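Local coordinates for protein glutathione transferase lambda1 (Populus trichocarpa, PDB 4PQH) that binds glutathione and, as a Lambda-class glutathione transferase, probably works in detoxification and glutathione-dependent thiol transfer, at residues 58-61 against 67-70; 80-85 against 96-101; 192-197 against 203-208. All blocks are in the same frame, centred on the assembly; numbering follows the deposited sequence. Where two conformers were deposited one is given.

Interaction 1. Residues 58-61 against 67-70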
loop_
_atom_site.group_PDB
_atom_site.type_symbol
_atom_site.label_atom_id
_atom_site.label_comp_id
_atom_site.label_asym_id
_atom_site.label_seq_id
_atom_site.Cartn_x
_atom_site.Cartn_y
_atom_site.Cartn_z
ATOM N N VAL A 58 -1.639 -15.021 -1.543
ATOM C CA VAL A 58 -1.815 -15.735 -2.804
ATOM C C VAL A 58 -1.360 -14.832 -3.944
ATOM O O VAL A 58 -2.132 -14.008 -4.447
ATOM C CB VAL A 58 -3.273 -16.182 -3.035
ATOM C CG1 VAL A 58 -3.382 -16.984 -4.331
ATOM C CG2 VAL A 58 -3.767 -17.015 -1.870
ATOM N N PRO A 59 -0.087 -14.957 -4.335
ATOM C CA PRO A 59 0.443 -14.117 -5.412
ATOM C C PRO A 59 0.121 -14.688 -6.782
ATOM O O PRO A 59 0.263 -15.893 -7.011
ATOM C CB PRO A 59 1.949 -14.132 -5.157
ATOM C CG PRO A 59 2.199 -15.432 -4.460
ATOM C CD PRO A 59 0.953 -15.791 -3.706
ATOM N N ILE A 60 -0.321 -13.815 -7.678
ATOM C CA ILE A 60 -0.598 -14.218 -9.046
ATOM C C ILE A 60 0.240 -13.386 -10.006
ATOM O O ILE A 60 0.728 -12.307 -9.660
ATOM C CB ILE A 60 -2.110 -14.120 -9.388
ATOM C CG1 ILE A 60 -2.588 -12.665 -9.378
ATOM C CG2 ILE A 60 -2.941 -14.983 -8.438
ATOM C CD1 ILE A 60 -4.032 -12.498 -9.828
ATOM N N ASP A 61 0.416 -13.912 -11.214
ATOM C CA ASP A 61 1.197 -13.269 -12.262
ATOM C C ASP A 61 0.202 -12.558 -13.161
ATOM O O ASP A 61 -0.552 -13.207 -13.863
ATOM C CB ASP A 61 1.930 -14.358 -13.049
ATOM C CG ASP A 61 2.835 -13.810 -14.142
ATOM O OD1 ASP A 61 2.693 -12.635 -14.540
ATOM O OD2 ASP A 61 3.694 -14.583 -14.616
ATOM N N ALA A 67 -7.207 -18.090 -14.845
ATOM C CA ALA A 67 -8.576 -17.753 -15.205
ATOM C C ALA A 67 -9.506 -17.911 -14.009
ATOM O O ALA A 67 -10.525 -17.223 -13.916
ATOM C CB ALA A 67 -9.049 -18.614 -16.362
ATOM N N TRP A 68 -9.145 -18.802 -13.087
ATOM C CA TRP A 68 -9.973 -19.033 -11.904
ATOM C C TRP A 68 -10.064 -17.816 -10.988
ATOM O O TRP A 68 -10.947 -17.751 -10.139
ATOM C CB TRP A 68 -9.538 -20.284 -11.113
ATOM C CG TRP A 68 -8.086 -20.341 -10.679
ATOM C CD1 TRP A 68 -7.118 -21.161 -11.187
ATOM C CD2 TRP A 68 -7.451 -19.572 -9.640
ATOM N NE1 TRP A 68 -5.925 -20.948 -10.537
ATOM C CE2 TRP A 68 -6.104 -19.984 -9.581
ATOM C CE3 TRP A 68 -7.892 -18.582 -8.753
ATOM C CZ2 TRP A 68 -5.189 -19.424 -8.691
ATOM C CZ3 TRP A 68 -6.981 -18.031 -7.862
ATOM C CH2 TRP A 68 -5.645 -18.454 -7.838
ATOM N N TYR A 69 -9.157 -16.855 -11.153
ATOM C CA TYR A 69 -9.187 -15.667 -10.307
ATOM C C TYR A 69 -10.436 -14.848 -10.605
ATOM O O TYR A 69 -11.236 -14.573 -9.716
ATOM C CB TYR A 69 -7.918 -14.820 -10.459
ATOM C CG TYR A 69 -7.890 -13.612 -9.539
ATOM C CD1 TYR A 69 -7.892 -13.763 -8.153
ATOM C CD2 TYR A 69 -7.868 -12.321 -10.055
ATOM C CE1 TYR A 69 -7.868 -12.666 -7.319
ATOM C CE2 TYR A 69 -7.849 -11.216 -9.215
ATOM C CZ TYR A 69 -7.853 -11.398 -7.848
ATOM O OH TYR A 69 -7.832 -10.303 -7.008
ATOM N N LYS A 70 -10.609 -14.482 -11.869
ATOM C CA LYS A 70 -11.782 -13.730 -12.288
ATOM C C LYS A 70 -13.049 -14.574 -12.143
ATOM O O LYS A 70 -14.112 -14.066 -11.785
ATOM C CB LYS A 70 -11.607 -13.256 -13.735
ATOM C CG LYS A 70 -12.855 -12.669 -14.377
ATOM C CD LYS A 70 -12.570 -12.208 -15.801
ATOM C CE LYS A 70 -13.846 -11.798 -16.526
ATOM N NZ LYS A 70 -14.570 -10.709 -15.812
#
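The terminal methyl of I60 sits over one face of the Y69 ring, a CH-pi contact in which CD1 of I60 lies 4.0 Å from the ring centroid of Y69. The line of approach is only 16° off the ring normal, with the methyl shifted toward the rim that carries CD2. I60 gets there because its CG1 is wedged between the backbone N and the carbonyl carbon (chi1 66°) and its chain then runs out straight (chi2 175°), crossing Y69 at about a right angle. That same torsion leaves CG2 of I60 for the neighbouring indole: it comes within 4.4 Å of CH2 of W68 at an oblique angle. V58, two residues earlier, reaches the same corner of the indole from its edge, its CG1 close to the ring plane and 4.4 Å from CH2 of W68. I60 thus touches two aromatic groups through separate branches.

The two rings are positioned from outside the segments by their polar atoms. The hydroxyl of Y69 is hydrogen-bonded to K78 O and to S81 OG, so the ring is tied to the start of strand 81-84; NE1 of W68 bonds to S18 O, while P20, P21 and Y31 pack round the indole. Here helix 67-73 is laid against the edge strand 55-59 in the thioredoxin-like domain of the transferase. Y69 also lies about 4 Å, side chain to side chain, from V79, which binds glutathione, which makes it a second-shell neighbour of the tripeptide site.

With aliphatic groups meeting aromatic carbons and all four side chains buried, the contact itself relies on dispersion and desolvation, while the hydrogen bonds of Y69 OH and W68 NE1, made to residues outside the contact, probably set how the rings are turned.

Interaction 2. Residues 80-85 against 96-101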
loop_
_atom_site.group_PDB
_atom_site.type_symbol
_atom_site.label_atom_id
_atom_site.label_comp_id
_atom_site.label_asym_id
_atom_site.label_seq_id
_atom_site.Cartn_x
_atom_site.Cartn_y
_atom_site.Cartn_z
ATOM N N PRO A 80 -5.270 -5.731 -5.244
ATOM C CA PRO A 80 -5.552 -6.807 -4.289
ATOM C C PRO A 80 -7.030 -7.110 -4.120
ATOM O O PRO A 80 -7.892 -6.278 -4.402
ATOM C CB PRO A 80 -5.024 -6.237 -2.972
ATOM C CG PRO A 80 -5.266 -4.769 -3.111
ATOM C CD PRO A 80 -4.984 -4.456 -4.562
ATOM N N SER A 81 -7.303 -8.312 -3.638
ATOM C CA SER A 81 -8.608 -8.642 -3.096
ATOM C C SER A 81 -8.392 -9.491 -1.845
ATOM O O SER A 81 -7.366 -10.168 -1.708
ATOM C CB SER A 81 -9.486 -9.356 -4.126
ATOM O OG SER A 81 -9.004 -10.651 -4.429
ATOM N N LEU A 82 -9.358 -9.434 -0.936
ATOM C CA LEU A 82 -9.264 -10.132 0.335
ATOM C C LEU A 82 -10.457 -11.053 0.482
ATOM O O LEU A 82 -11.605 -10.607 0.418
ATOM C CB LEU A 82 -9.243 -9.136 1.494
ATOM C CG LEU A 82 -9.138 -9.753 2.892
ATOM C CD1 LEU A 82 -7.763 -10.378 3.103
ATOM C CD2 LEU A 82 -9.443 -8.717 3.960
ATOM N N GLU A 83 -10.165 -12.340 0.661
ATOM C CA GLU A 83 -11.163 -13.359 0.932
ATOM C C GLU A 83 -11.195 -13.566 2.436
ATOM O O GLU A 83 -10.208 -14.002 3.037
ATOM C CB GLU A 83 -10.759 -14.654 0.233
ATOM C CG GLU A 83 -11.644 -15.844 0.513
ATOM C CD GLU A 83 -11.031 -17.136 0.006
ATOM O OE1 GLU A 83 -10.088 -17.060 -0.808
ATOM O OE2 GLU A 83 -11.481 -18.223 0.425
ATOM N N HIS A 84 -12.328 -13.237 3.048
ATOM C CA HIS A 84 -12.461 -13.311 4.495
ATOM C C HIS A 84 -13.936 -13.448 4.838
ATOM O O HIS A 84 -14.765 -12.699 4.324
ATOM C CB HIS A 84 -11.878 -12.048 5.144
ATOM C CG HIS A 84 -11.944 -12.049 6.641
ATOM N ND1 HIS A 84 -11.304 -12.997 7.412
ATOM C CD2 HIS A 84 -12.570 -11.220 7.506
ATOM C CE1 HIS A 84 -11.537 -12.752 8.688
ATOM N NE2 HIS A 84 -12.304 -11.680 8.775
ATOM N N ASN A 85 -14.257 -14.416 5.692
ATOM C CA ASN A 85 -15.631 -14.633 6.147
ATOM C C ASN A 85 -16.661 -14.683 5.022
ATOM O O ASN A 85 -17.669 -13.974 5.065
ATOM C CB ASN A 85 -16.040 -13.568 7.170
ATOM C CG ASN A 85 -15.301 -13.703 8.484
ATOM O OD1 ASN A 85 -14.761 -14.763 8.803
ATOM N ND2 ASN A 85 -15.281 -12.628 9.261
ATOM N N ILE A 96 -7.222 -1.832 3.562
ATOM C CA ILE A 96 -6.351 -1.536 4.695
ATOM C C ILE A 96 -7.194 -1.092 5.897
ATOM O O ILE A 96 -6.903 -1.472 7.035
ATOM C CB ILE A 96 -5.206 -0.551 4.346
ATOM C CG1 ILE A 96 -5.736 0.857 4.073
ATOM C CG2 ILE A 96 -4.372 -1.096 3.184
ATOM C CD1 ILE A 96 -4.642 1.851 3.668
ATOM N N LYS A 97 -8.260 -0.334 5.657
ATOM C CA LYS A 97 -9.173 0.037 6.740
ATOM C C LYS A 97 -9.907 -1.181 7.299
ATOM O O LYS A 97 -10.061 -1.323 8.520
ATOM C CB LYS A 97 -10.171 1.100 6.274
ATOM C CG LYS A 97 -9.551 2.456 5.984
ATOM C CD LYS A 97 -10.604 3.424 5.477
ATOM C CE LYS A 97 -10.007 4.784 5.167
ATOM N NZ LYS A 97 -10.992 5.660 4.476
ATOM N N TYR A 98 -10.326 -2.073 6.410
ATOM C CA TYR A 98 -11.051 -3.271 6.801
ATOM C C TYR A 98 -10.188 -4.204 7.649
ATOM O O TYR A 98 -10.618 -4.656 8.714
ATOM C CB TYR A 98 -11.584 -3.998 5.559
ATOM C CG TYR A 98 -12.337 -5.255 5.915
ATOM C CD1 TYR A 98 -13.691 -5.213 6.219
ATOM C CD2 TYR A 98 -11.687 -6.482 5.972
ATOM C CE1 TYR A 98 -14.376 -6.365 6.563
ATOM C CE2 TYR A 98 -12.359 -7.629 6.312
ATOM C CZ TYR A 98 -13.703 -7.570 6.602
ATOM O OH TYR A 98 -14.374 -8.723 6.931
ATOM N N ILE A 99 -8.973 -4.486 7.192
ATOM C CA ILE A 99 -8.077 -5.347 7.953
ATOM C C ILE A 99 -7.770 -4.737 9.318
ATOM O O ILE A 99 -7.773 -5.432 10.337
ATOM C CB ILE A 99 -6.780 -5.656 7.174
ATOM C CG1 ILE A 99 -7.101 -6.614 6.025
ATOM C CG2 ILE A 99 -5.722 -6.258 8.108
ATOM C CD1 ILE A 99 -5.928 -6.918 5.135
ATOM N N ASP A 100 -7.554 -3.429 9.336
ATOM C CA ASP A 100 -7.229 -2.747 10.578
ATOM C C ASP A 100 -8.320 -2.924 11.627
ATOM O O ASP A 100 -8.030 -2.984 12.825
ATOM C CB ASP A 100 -6.994 -1.261 10.318
ATOM C CG ASP A 100 -6.483 -0.526 11.542
ATOM O OD1 ASP A 100 -5.607 -1.067 12.261
ATOM O OD2 ASP A 100 -6.961 0.604 11.776
ATOM N N SER A 101 -9.563 -3.029 11.172
ATOM C CA SER A 101 -10.716 -3.014 12.058
ATOM C C SER A 101 -11.401 -4.363 12.219
ATOM O O SER A 101 -12.450 -4.447 12.853
ATOM C CB SER A 101 -11.725 -1.961 11.598
ATOM O OG SER A 101 -12.255 -2.290 10.331
HETATM O O HOH W 1 -14.940 -10.205 4.255
#
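H84 and Y98 meet edge to edge: OH of Y98 lies in the imidazole plane, 3.1 Å from CD2 of H84, while that carbon in turn lies in the phenol plane. Two residues back along the strand, L82 crosses Y98 at about a right angle, and its CD2 touches CD2 of Y98 at 3.8 Å from an oblique direction. The same methyl packs at 3.8 Å on CG1 of I99, so L82 meets two successive side chains of the helix. With CG anti to the backbone N (chi1 180°), Y98 reaches across to the strand.

Strand 81-84 and helix 92-102 belong to the closing beta-beta-alpha unit of the thioredoxin-like domain; their short segments run 30° apart with axes 10.6 Å from each other. A water bonds to OH of Y98 and H84 O, although the short approach to the carbonyl is doubtful. The Y98 ring also stacks with H102 and makes a cation-pi contact with K89; an alanine here would probably leave CD2 of L82 with I99 but no ring beside it, and K89 and H102 without their aromatic partner. ND1 of H84 bonds to T28 OG1, which probably holds the imidazole's rotation, and beyond I99 lies V42 of helix 37-48.

Interaction 3. Residues 192-197 against 203-208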
loop_
_atom_site.group_PDB
_atom_site.type_symbol
_atom_site.label_atom_id
_atom_site.label_comp_id
_atom_site.label_asym_id
_atom_site.label_seq_id
_atom_site.Cartn_x
_atom_site.Cartn_y
_atom_site.Cartn_z
ATOM N N TYR A 192 15.849 14.154 -10.443
ATOM C CA TYR A 192 15.154 14.955 -9.440
ATOM C C TYR A 192 15.151 14.234 -8.104
ATOM O O TYR A 192 14.622 13.135 -7.994
ATOM C CB TYR A 192 13.707 15.196 -9.877
ATOM C CG TYR A 192 12.970 16.203 -9.024
ATOM C CD1 TYR A 192 13.208 17.561 -9.172
ATOM C CD2 TYR A 192 12.031 15.802 -8.077
ATOM C CE1 TYR A 192 12.546 18.491 -8.404
ATOM C CE2 TYR A 192 11.354 16.733 -7.306
ATOM C CZ TYR A 192 11.617 18.076 -7.477
ATOM O OH TYR A 192 10.960 19.014 -6.718
ATOM N N ASP A 193 15.746 14.860 -7.097
ATOM C CA ASP A 193 15.771 14.300 -5.749
ATOM C C ASP A 193 14.640 14.888 -4.913
ATOM O O ASP A 193 14.702 16.048 -4.503
ATOM C CB ASP A 193 17.121 14.615 -5.105
ATOM C CG ASP A 193 17.224 14.139 -3.668
ATOM O OD1 ASP A 193 16.286 13.479 -3.157
ATOM O OD2 ASP A 193 18.269 14.435 -3.048
ATOM N N ILE A 194 13.621 14.079 -4.637
ATOM C CA ILE A 194 12.460 14.561 -3.900
ATOM C C ILE A 194 12.785 15.057 -2.488
ATOM O O ILE A 194 12.040 15.872 -1.943
ATOM C CB ILE A 194 11.343 13.499 -3.813
ATOM C CG1 ILE A 194 11.797 12.280 -3.003
ATOM C CG2 ILE A 194 10.883 13.119 -5.213
ATOM C CD1 ILE A 194 10.714 11.262 -2.804
ATOM N N THR A 195 13.887 14.589 -1.902
ATOM C CA THR A 195 14.240 14.988 -0.537
ATOM C C THR A 195 14.871 16.375 -0.481
ATOM O O THR A 195 14.964 16.970 0.597
ATOM C CB THR A 195 15.192 13.987 0.166
ATOM O OG1 THR A 195 16.474 13.988 -0.474
ATOM C CG2 THR A 195 14.602 12.585 0.174
ATOM N N ALA A 196 15.327 16.879 -1.623
ATOM C CA ALA A 196 15.984 18.183 -1.645
ATOM C C ALA A 196 15.009 19.301 -1.288
ATOM O O ALA A 196 14.034 19.542 -1.998
ATOM C CB ALA A 196 16.630 18.430 -2.992
ATOM N N GLY A 197 15.257 19.959 -0.160
ATOM C CA GLY A 197 14.388 21.020 0.309
ATOM C C GLY A 197 13.149 20.533 1.043
ATOM O O GLY A 197 12.264 21.327 1.358
ATOM N N ALA A 203 12.783 12.772 6.412
ATOM C CA ALA A 203 12.657 12.088 7.695
ATOM C C ALA A 203 11.609 10.965 7.647
ATOM O O ALA A 203 11.815 9.885 8.203
ATOM C CB ALA A 203 12.312 13.090 8.799
ATOM N N TRP A 204 10.490 11.227 6.974
ATOM C CA TRP A 204 9.427 10.237 6.824
ATOM C C TRP A 204 9.965 8.992 6.119
ATOM O O TRP A 204 9.707 7.866 6.537
ATOM C CB TRP A 204 8.262 10.839 6.036
ATOM C CG TRP A 204 7.083 9.922 5.880
ATOM C CD1 TRP A 204 5.992 9.844 6.694
ATOM C CD2 TRP A 204 6.868 8.973 4.827
ATOM N NE1 TRP A 204 5.117 8.893 6.228
ATOM C CE2 TRP A 204 5.624 8.352 5.075
ATOM C CE3 TRP A 204 7.606 8.587 3.701
ATOM C CZ2 TRP A 204 5.110 7.356 4.243
ATOM C CZ3 TRP A 204 7.088 7.606 2.874
ATOM C CH2 TRP A 204 5.854 7.004 3.146
ATOM N N ILE A 205 10.728 9.196 5.048
ATOM C CA ILE A 205 11.298 8.076 4.324
ATOM C C ILE A 205 12.250 7.285 5.225
ATOM O O ILE A 205 12.207 6.047 5.261
ATOM C CB ILE A 205 11.981 8.551 3.026
ATOM C CG1 ILE A 205 10.938 9.110 2.049
ATOM C CG2 ILE A 205 12.757 7.404 2.379
ATOM C CD1 ILE A 205 11.563 9.856 0.899
ATOM N N GLU A 206 13.089 8.001 5.974
ATOM C CA GLU A 206 14.002 7.330 6.894
ATOM C C GLU A 206 13.254 6.524 7.958
ATOM O O GLU A 206 13.648 5.399 8.278
ATOM C CB GLU A 206 14.973 8.315 7.554
ATOM C CG GLU A 206 15.960 7.634 8.489
ATOM C CD GLU A 206 17.047 8.559 8.985
ATOM O OE1 GLU A 206 16.821 9.786 9.022
ATOM O OE2 GLU A 206 18.132 8.052 9.338
ATOM N N GLU A 207 12.170 7.084 8.484
ATOM C CA GLU A 207 11.415 6.395 9.518
ATOM C C GLU A 207 10.636 5.196 8.974
ATOM O O GLU A 207 10.548 4.156 9.630
ATOM C CB GLU A 207 10.513 7.387 10.241
ATOM C CG GLU A 207 11.312 8.436 11.047
ATOM C CD GLU A 207 12.310 7.807 12.016
ATOM O OE1 GLU A 207 11.907 6.909 12.795
ATOM O OE2 GLU A 207 13.500 8.198 11.984
ATOM N N MET A 208 10.077 5.336 7.776
ATOM C CA MET A 208 9.403 4.211 7.137
ATOM C C MET A 208 10.367 3.064 6.922
ATOM O O MET A 208 10.029 1.899 7.141
ATOM C CB MET A 208 8.818 4.627 5.793
ATOM C CG MET A 208 7.535 5.404 5.917
ATOM S SD MET A 208 6.251 4.512 6.827
ATOM C CE MET A 208 6.176 2.952 5.941
#
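I205 pushes its CD1 methyl against two methyls of consecutive loop residues. On one of them it meets CD1 of I194 at 4.1 Å, and on the other CG2 of T195, also at 4.1 Å. The isoleucines cross at a slant, methyl end against methyl end, whereas T195 lies at about a right angle to I205. This is a light, purely aliphatic contact, one methyl serving two partners.

What presents the two methyls is a type I turn from D193 to A196, closed by the bond from A196 N to D193 O. The carboxylate of D193 folds back over it: OD1 of D193 accepts T195 N at 2.9 Å, which makes an Asx turn, and takes the hydroxyl OG1 of T195 at 2.7 Å. Both donors arrive from the same face of the carboxylate, the amide from well above its plane (54°) and the hydroxyl on the syn side, 26° out. With OG1 of T195 turned between its backbone N and carbonyl carbon (chi1 67°), the hydroxyl can reach the aspartate while the methyl CG2 is left for I205. One side chain therefore divides its work, its oxygen bonded into the turn, its methyl resting on I205. The negative charge of D193 would probably strengthen both bonds.

R198 adds a further grip, hydrogen-bonding to I194 O. The turn joins two helices of the all-helical C-terminal domain: I194 packs on Q183 and L186 of helix 170-190 and on L201 of helix 199-208, T195 rests on A202, and I205 also touches Q183, placing the contact where the loop fills in between the helices it connects.

Overall arrangement
Interactions 1 and 2 hold helices to the same sheet of the thioredoxin-like domain, one at its edge strand and one at an inner strand, and they are joined by the probable hydrogen bond between Y69 OH and S81 OG. S81 and L82 follow each other in the strand, one turned to helix 67-73 and the other to helix 92-102. Interaction 1 is wholly buried and aliphatic-aromatic; interaction 2 runs from buried apolar packing at L82 to a partly exposed, more polar end at H84 and Y98. Interaction 3, about 30 Å from interaction 2 between centres, lies in the helical domain, away from the glutathione site; it is partly buried, with I194 alone of its touching residues buried, and a hydrogen-bonded turn backs its small methyl contact.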